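Side-chain contacts in Mgp-operon protein 3 (Mycoplasma pneumoniae, PDB 6RJ1), which probably serves as an extracellular cytadherence protein of the mycoplasma membrane, acting in host-cell attachment alongside the adhesin P1 and likely involved in recognising sugars: residues Gln187-Val190 with Gln196-Ser199; Ser198-Gln203 with Lys207-Asn212. All blocks are in the same frame, centred on the assembly; numbering follows the deposited sequence.

Contact 1 of 2, residues Gln187-Val190 with Gln196-Ser199; sequences QDTV and QESS
Glu-197 lies against Asp-188 and Thr-189 where a short helix, 187-192, is followed by a loop that turns back beside its first turn: the loop between helices 187-192 and 200-203, near the periphery of the N-domain. In the second segment the backbone O of Gln-196 serves the chain itself, accepting the hydroxyl of Ser-199 OG at 2.8 Å, a bond that supplements the weak backbone one from Ser-199 N to the same oxygen across the 3-10 turn 197-198. Glu-197 then does the work across the contact. Its CG stands anti to the carbonyl carbon (chi1 -60°) and the chain bends at chi2, which carries the carboxylate alongside Thr-189, both side chains heading the same way. On the way its aliphatic part passes the aspartate, Glu-197 CB lying 3.3 Å from Asp-188 OD2; the two carboxylate planes are turned 47° apart. Both acids have partners nearby: Asp-188 OD2 forms a salt bridge with Lys-216, which probably eases the closeness of the like charges, and Glu-197 OE1 takes the backbone N-H of Gly-195. The other oxygen reaches the helix: Glu-197 OE2 accepts from Thr-189 OG1 at 2.9 Å through its anti lone pair, the one directed away from OE1.

Contact 2 of 2, residues Ser198-Gln203 with Lys207-Asn212; sequences SSWNSQ and KGLKNN
The first torsions of Trp-200 and Asn-212 turn the indole and the amide towards each other: Trp-200 has CG anti to its backbone N (chi1 171°), and Asn-212 does likewise, while Leu-209 has CG placed beside its own N. The result is a helix-to-loop packing in which the indole from the one-turn helix 200-203 is laid against the loop that follows it, whose far end is a type II beta turn, Leu-209 to Asn-212, closed by the backbone bond from Asn-212 N to Leu-209 O. Leu-209 meets the six-membered ring with its CD1 methyl, 3.8 Å from Trp-200 CH2 and equally near CZ3. The leucine side chain crosses the indole at about a right angle, its methyl approaching the ring obliquely. Asn-212 contributes both backbone and side chain. Its amide plane stands 85° to the indole, nearly perpendicular, with OD1 3.6 Å from Trp-200 CZ2. The amide is anchored by other partners: ND2 donates to the backbone O of Gln-635, and OD1 receives the N-H of Gly-214, which fixes its rotation beside the ring. Gln-187, from helix 187-192, also packs on the indole, adding to its burial. At the near end of the loop Lys-207 brings its aliphatic chain past the C-terminal residue of the helix, with CG 3.3 Å from Gln-203 O. The polar tie of the contact is made at the pyrrole edge of the indole: Trp-200 NE1 donates to Asn-212 O over 3.1 Å with an N-H...O angle of 145°, the oxygen close to the ring plane and the donor tilted somewhat from the carbonyl plane.

Contacts 1 and 2 are successive folds of one piece of chain: Ser-198 and Ser-199 belong to both, and the centres lie about 9 Å apart. Helix 187-192 meets loop 207-212 both through the Trp-200 indole and directly through Gln-187. Asp-188 CB packs 3.6 Å from Trp-200 CE3, on the helix that also bears the threonine bond of contact 1. The preceding residue, Gln-187, which has no part in contact 1 itself, packs on contact 2 with NE2 3.1 Å from Asn-212 OD1 and OE1 3.7 Å from Leu-209 CD2. The centres of contacts 1 and 2 lie about 37 and 38 Å from the centre of the chain, where they pack two neighbouring short helices and a loop together at the periphery.

Contact 1 of 2, residues Gln187-Val190 with Gln196-Ser199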
ATOM      1  N   GLN A 187      16.320  -3.908  24.240  1.00 59.06           N
ATOM      2  CA  GLN A 187      15.696  -2.977  25.183  1.00 58.70           C
ATOM      3  C   GLN A 187      16.379  -2.926  26.571  1.00 62.82           C
ATOM      4  O   GLN A 187      16.315  -1.868  27.187  1.00 61.66           O
ATOM      5  CB  GLN A 187      14.171  -3.168  25.292  1.00 59.54           C
ATOM      6  CG  GLN A 187      13.667  -4.457  25.906  1.00 58.88           C
ATOM      7  CD  GLN A 187      12.169  -4.416  26.131  1.00 69.69           C
ATOM      8  OE1 GLN A 187      11.502  -3.364  26.058  1.00 59.16           O
ATOM      9  NE2 GLN A 187      11.596  -5.571  26.413  1.00 60.97           N
ATOM     10  N   ASP A 188      17.105  -3.988  27.019  1.00 62.01           N
ATOM     11  CA  ASP A 188      17.817  -3.942  28.320  1.00 62.81           C
ATOM     12  C   ASP A 188      18.982  -2.954  28.310  1.00 66.22           C
ATOM     13  O   ASP A 188      19.243  -2.319  29.326  1.00 65.82           O
ATOM     14  CB  ASP A 188      18.265  -5.337  28.815  1.00 65.44           C
ATOM     15  CG  ASP A 188      19.244  -6.116  27.939  1.00 78.07           C
ATOM     16  OD1 ASP A 188      19.406  -5.753  26.748  1.00 79.02           O
ATOM     17  OD2 ASP A 188      19.826  -7.104  28.437  1.00 82.64           O
ATOM     18  N   THR A 189      19.652  -2.801  27.148  1.00 63.59           N
ATOM     19  CA  THR A 189      20.760  -1.859  26.932  1.00 63.59           C
ATOM     20  C   THR A 189      20.203  -0.427  26.923  1.00 66.73           C
ATOM     21  O   THR A 189      20.816   0.468  27.491  1.00 66.54           O
ATOM     22  CB  THR A 189      21.514  -2.210  25.628  1.00 74.58           C
ATOM     23  OG1 THR A 189      21.991  -3.554  25.704  1.00 80.95           O
ATOM     24  CG2 THR A 189      22.684  -1.274  25.343  1.00 71.61           C
ATOM     25  N   VAL A 190      19.035  -0.225  26.289  1.00 62.69           N
ATOM     26  CA  VAL A 190      18.373   1.079  26.204  1.00 62.20           C
ATOM     27  C   VAL A 190      18.082   1.674  27.594  1.00 67.14           C
ATOM     28  O   VAL A 190      18.405   2.839  27.838  1.00 68.10           O
ATOM     29  CB  VAL A 190      17.102   1.022  25.306  1.00 64.78           C
ATOM     30  CG1 VAL A 190      16.233   2.270  25.459  1.00 64.05           C
ATOM     31  CG2 VAL A 190      17.469   0.800  23.844  1.00 64.26           C
ATOM     32  N   GLN A 196      25.344  -2.777  32.450  1.00 78.27           N
ATOM     33  CA  GLN A 196      24.414  -2.835  33.583  1.00 78.25           C
ATOM     34  C   GLN A 196      23.103  -3.565  33.252  1.00 82.04           C
ATOM     35  O   GLN A 196      22.153  -3.523  34.040  1.00 81.22           O
ATOM     36  CB  GLN A 196      24.150  -1.417  34.128  1.00 79.92           C
ATOM     37  CG  GLN A 196      25.183  -0.923  35.153  1.00100.05           C
ATOM     38  CD  GLN A 196      26.569  -0.685  34.587  1.00121.79           C
ATOM     39  OE1 GLN A 196      26.753  -0.026  33.551  1.00117.17           O
ATOM     40  NE2 GLN A 196      27.577  -1.218  35.265  1.00113.43           N
ATOM     41  N   GLU A 197      23.074  -4.272  32.107  1.00 79.30           N
ATOM     42  CA  GLU A 197      21.905  -5.008  31.615  1.00 79.66           C
ATOM     43  C   GLU A 197      21.442  -6.122  32.563  1.00 84.42           C
ATOM     44  O   GLU A 197      20.254  -6.451  32.572  1.00 85.43           O
ATOM     45  CB  GLU A 197      22.156  -5.577  30.204  1.00 81.08           C
ATOM     46  CG  GLU A 197      22.453  -4.536  29.135  1.00 91.81           C
ATOM     47  CD  GLU A 197      23.910  -4.410  28.726  1.00111.50           C
ATOM     48  OE1 GLU A 197      24.798  -4.768  29.535  1.00106.73           O
ATOM     49  OE2 GLU A 197      24.163  -3.952  27.588  1.00100.97           O
ATOM     50  N   SER A 198      22.371  -6.688  33.359  1.00 79.77           N
ATOM     51  CA  SER A 198      22.132  -7.775  34.316  1.00 79.02           C
ATOM     52  C   SER A 198      21.139  -7.432  35.443  1.00 82.59           C
ATOM     53  O   SER A 198      20.641  -8.343  36.110  1.00 83.22           O
ATOM     54  CB  SER A 198      23.454  -8.257  34.908  1.00 81.75           C
ATOM     55  OG  SER A 198      24.147  -7.210  35.572  1.00 88.51           O
ATOM     56  N   SER A 199      20.846  -6.134  35.654  1.00 77.68           N
ATOM     57  CA  SER A 199      19.927  -5.673  36.699  1.00 76.70           C
ATOM     58  C   SER A 199      18.476  -5.537  36.206  1.00 77.22           C
ATOM     59  O   SER A 199      17.649  -4.933  36.896  1.00 76.04           O
ATOM     60  CB  SER A 199      20.434  -4.372  37.321  1.00 81.32           C
ATOM     61  OG  SER A 199      20.605  -3.357  36.346  1.00 91.98           O
TER

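Contact 2 of 2, residues Ser198-Gln203 with Lys207-Asn212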
ATOM      1  N   SER A 198      22.371  -6.688  33.359  1.00 79.77           N
ATOM      2  CA  SER A 198      22.132  -7.775  34.316  1.00 79.02           C
ATOM      3  C   SER A 198      21.139  -7.432  35.443  1.00 82.59           C
ATOM      4  O   SER A 198      20.641  -8.343  36.110  1.00 83.22           O
ATOM      5  CB  SER A 198      23.454  -8.257  34.908  1.00 81.75           C
ATOM      6  OG  SER A 198      24.147  -7.210  35.572  1.00 88.51           O
ATOM      7  N   SER A 199      20.846  -6.134  35.654  1.00 77.68           N
ATOM      8  CA  SER A 199      19.927  -5.673  36.699  1.00 76.70           C
ATOM      9  C   SER A 199      18.476  -5.537  36.206  1.00 77.22           C
ATOM     10  O   SER A 199      17.649  -4.933  36.896  1.00 76.04           O
ATOM     11  CB  SER A 199      20.434  -4.372  37.321  1.00 81.32           C
ATOM     12  OG  SER A 199      20.605  -3.357  36.346  1.00 91.98           O
ATOM     13  N   TRP A 200      18.171  -6.140  35.031  1.00 71.96           N
ATOM     14  CA  TRP A 200      16.857  -6.148  34.379  1.00 70.67           C
ATOM     15  C   TRP A 200      15.772  -6.722  35.291  1.00 76.51           C
ATOM     16  O   TRP A 200      14.856  -5.994  35.636  1.00 76.66           O
ATOM     17  CB  TRP A 200      16.914  -6.882  33.022  1.00 68.17           C
ATOM     18  CG  TRP A 200      15.583  -7.132  32.378  1.00 68.69           C
ATOM     19  CD1 TRP A 200      14.784  -8.226  32.542  1.00 71.41           C
ATOM     20  CD2 TRP A 200      14.921  -6.297  31.411  1.00 68.41           C
ATOM     21  NE1 TRP A 200      13.650  -8.110  31.771  1.00 70.49           N
ATOM     22  CE2 TRP A 200      13.718  -6.943  31.052  1.00 72.07           C
ATOM     23  CE3 TRP A 200      15.251  -5.085  30.780  1.00 69.35           C
ATOM     24  CZ2 TRP A 200      12.824  -6.400  30.117  1.00 71.20           C
ATOM     25  CZ3 TRP A 200      14.359  -4.541  29.863  1.00 70.53           C
ATOM     26  CH2 TRP A 200      13.164  -5.195  29.539  1.00 71.04           C
ATOM     27  N   ASN A 201      15.894  -7.999  35.705  1.00 74.26           N
ATOM     28  CA  ASN A 201      14.935  -8.725  36.557  1.00 74.66           C
ATOM     29  C   ASN A 201      14.550  -8.018  37.860  1.00 78.81           C
ATOM     30  O   ASN A 201      13.404  -8.147  38.296  1.00 78.80           O
ATOM     31  CB  ASN A 201      15.456 -10.125  36.885  1.00 77.49           C
ATOM     32  CG  ASN A 201      15.719 -11.000  35.679  1.00107.03           C
ATOM     33  OD1 ASN A 201      14.822 -11.282  34.867  1.00 92.67           O
ATOM     34  ND2 ASN A 201      16.965 -11.456  35.546  1.00103.43           N
ATOM     35  N   SER A 202      15.489  -7.299  38.486  1.00 75.14           N
ATOM     36  CA  SER A 202      15.250  -6.617  39.759  1.00 75.04           C
ATOM     37  C   SER A 202      14.754  -5.175  39.636  1.00 79.09           C
ATOM     38  O   SER A 202      14.127  -4.674  40.577  1.00 79.71           O
ATOM     39  CB  SER A 202      16.497  -6.670  40.636  1.00 77.55           C
ATOM     40  OG  SER A 202      17.639  -6.218  39.927  1.00 85.94           O
ATOM     41  N   GLN A 203      15.048  -4.499  38.510  1.00 74.18           N
ATOM     42  CA  GLN A 203      14.670  -3.094  38.321  1.00 73.47           C
ATOM     43  C   GLN A 203      13.660  -2.825  37.197  1.00 75.74           C
ATOM     44  O   GLN A 203      13.239  -1.678  37.062  1.00 75.23           O
ATOM     45  CB  GLN A 203      15.914  -2.229  38.126  1.00 74.81           C
ATOM     46  CG  GLN A 203      16.512  -1.734  39.427  1.00 93.85           C
ATOM     47  CD  GLN A 203      17.821  -1.030  39.189  1.00117.49           C
ATOM     48  OE1 GLN A 203      18.887  -1.565  39.500  1.00113.31           O
ATOM     49  NE2 GLN A 203      17.783   0.175  38.627  1.00110.99           N
ATOM     50  N   LYS A 207      10.773   0.658  35.981  1.00 71.93           N
ATOM     51  CA  LYS A 207      11.113   1.225  34.672  1.00 71.22           C
ATOM     52  C   LYS A 207       9.933   1.115  33.687  1.00 73.87           C
ATOM     53  O   LYS A 207      10.070   1.489  32.517  1.00 73.78           O
ATOM     54  CB  LYS A 207      12.388   0.570  34.090  1.00 73.47           C
ATOM     55  CG  LYS A 207      13.656   0.771  34.921  1.00 80.28           C
ATOM     56  CD  LYS A 207      14.369   2.074  34.616  1.00 88.52           C
ATOM     57  CE  LYS A 207      15.621   2.225  35.439  1.00 92.92           C
ATOM     58  NZ  LYS A 207      16.418   3.386  34.978  1.00100.54           N
ATOM     59  N   GLY A 208       8.787   0.637  34.183  1.00 68.68           N
ATOM     60  CA  GLY A 208       7.572   0.470  33.395  1.00 67.82           C
ATOM     61  C   GLY A 208       7.596  -0.765  32.529  1.00 70.47           C
ATOM     62  O   GLY A 208       6.935  -0.812  31.488  1.00 70.15           O
ATOM     63  N   LEU A 209       8.369  -1.775  32.977  1.00 65.62           N
ATOM     64  CA  LEU A 209       8.593  -3.052  32.310  1.00 63.86           C
ATOM     65  C   LEU A 209       8.354  -4.230  33.267  1.00 67.05           C
ATOM     66  O   LEU A 209       9.011  -5.266  33.137  1.00 66.95           O
ATOM     67  CB  LEU A 209      10.034  -3.091  31.748  1.00 63.16           C
ATOM     68  CG  LEU A 209      10.355  -2.130  30.612  1.00 66.02           C
ATOM     69  CD1 LEU A 209      11.823  -1.835  30.552  1.00 65.17           C
ATOM     70  CD2 LEU A 209       9.852  -2.655  29.281  1.00 68.10           C
ATOM     71  N   LYS A 210       7.413  -4.076  34.224  1.00 62.54           N
ATOM     72  CA  LYS A 210       7.043  -5.114  35.195  1.00 61.73           C
ATOM     73  C   LYS A 210       6.709  -6.410  34.462  1.00 66.16           C
ATOM     74  O   LYS A 210       5.957  -6.396  33.484  1.00 65.80           O
ATOM     75  CB  LYS A 210       5.841  -4.667  36.049  1.00 63.53           C
ATOM     76  CG  LYS A 210       5.627  -5.501  37.303  1.00 78.06           C
ATOM     77  CD  LYS A 210       4.473  -4.985  38.150  1.00 90.71           C
ATOM     78  CE  LYS A 210       3.254  -5.853  38.066  1.00106.81           C
ATOM     79  NZ  LYS A 210       2.236  -5.454  39.075  1.00118.14           N
ATOM     80  N   ASN A 211       7.339  -7.510  34.900  1.00 62.65           N
ATOM     81  CA  ASN A 211       7.187  -8.880  34.396  1.00 61.76           C
ATOM     82  C   ASN A 211       7.506  -9.038  32.903  1.00 65.74           C
ATOM     83  O   ASN A 211       7.129 -10.056  32.320  1.00 66.19           O
ATOM     84  CB  ASN A 211       5.800  -9.451  34.737  1.00 61.18           C
ATOM     85  CG  ASN A 211       5.477  -9.436  36.204  1.00 83.94           C
ATOM     86  OD1 ASN A 211       6.192 -10.016  37.028  1.00 79.31           O
ATOM     87  ND2 ASN A 211       4.389  -8.765  36.557  1.00 76.50           N
ATOM     88  N   ASN A 212       8.223  -8.068  32.291  1.00 61.58           N
ATOM     89  CA  ASN A 212       8.598  -8.164  30.878  1.00 61.00           C
ATOM     90  C   ASN A 212       9.696  -9.214  30.759  1.00 66.24           C
ATOM     91  O   ASN A 212      10.757  -9.054  31.370  1.00 65.27           O
ATOM     92  CB  ASN A 212       9.049  -6.825  30.309  1.00 60.55           C
ATOM     93  CG  ASN A 212       9.158  -6.805  28.805  1.00 72.91           C
ATOM     94  OD1 ASN A 212       9.991  -7.489  28.200  1.00 66.61           O
ATOM     95  ND2 ASN A 212       8.331  -6.003  28.167  1.00 61.31           N
TER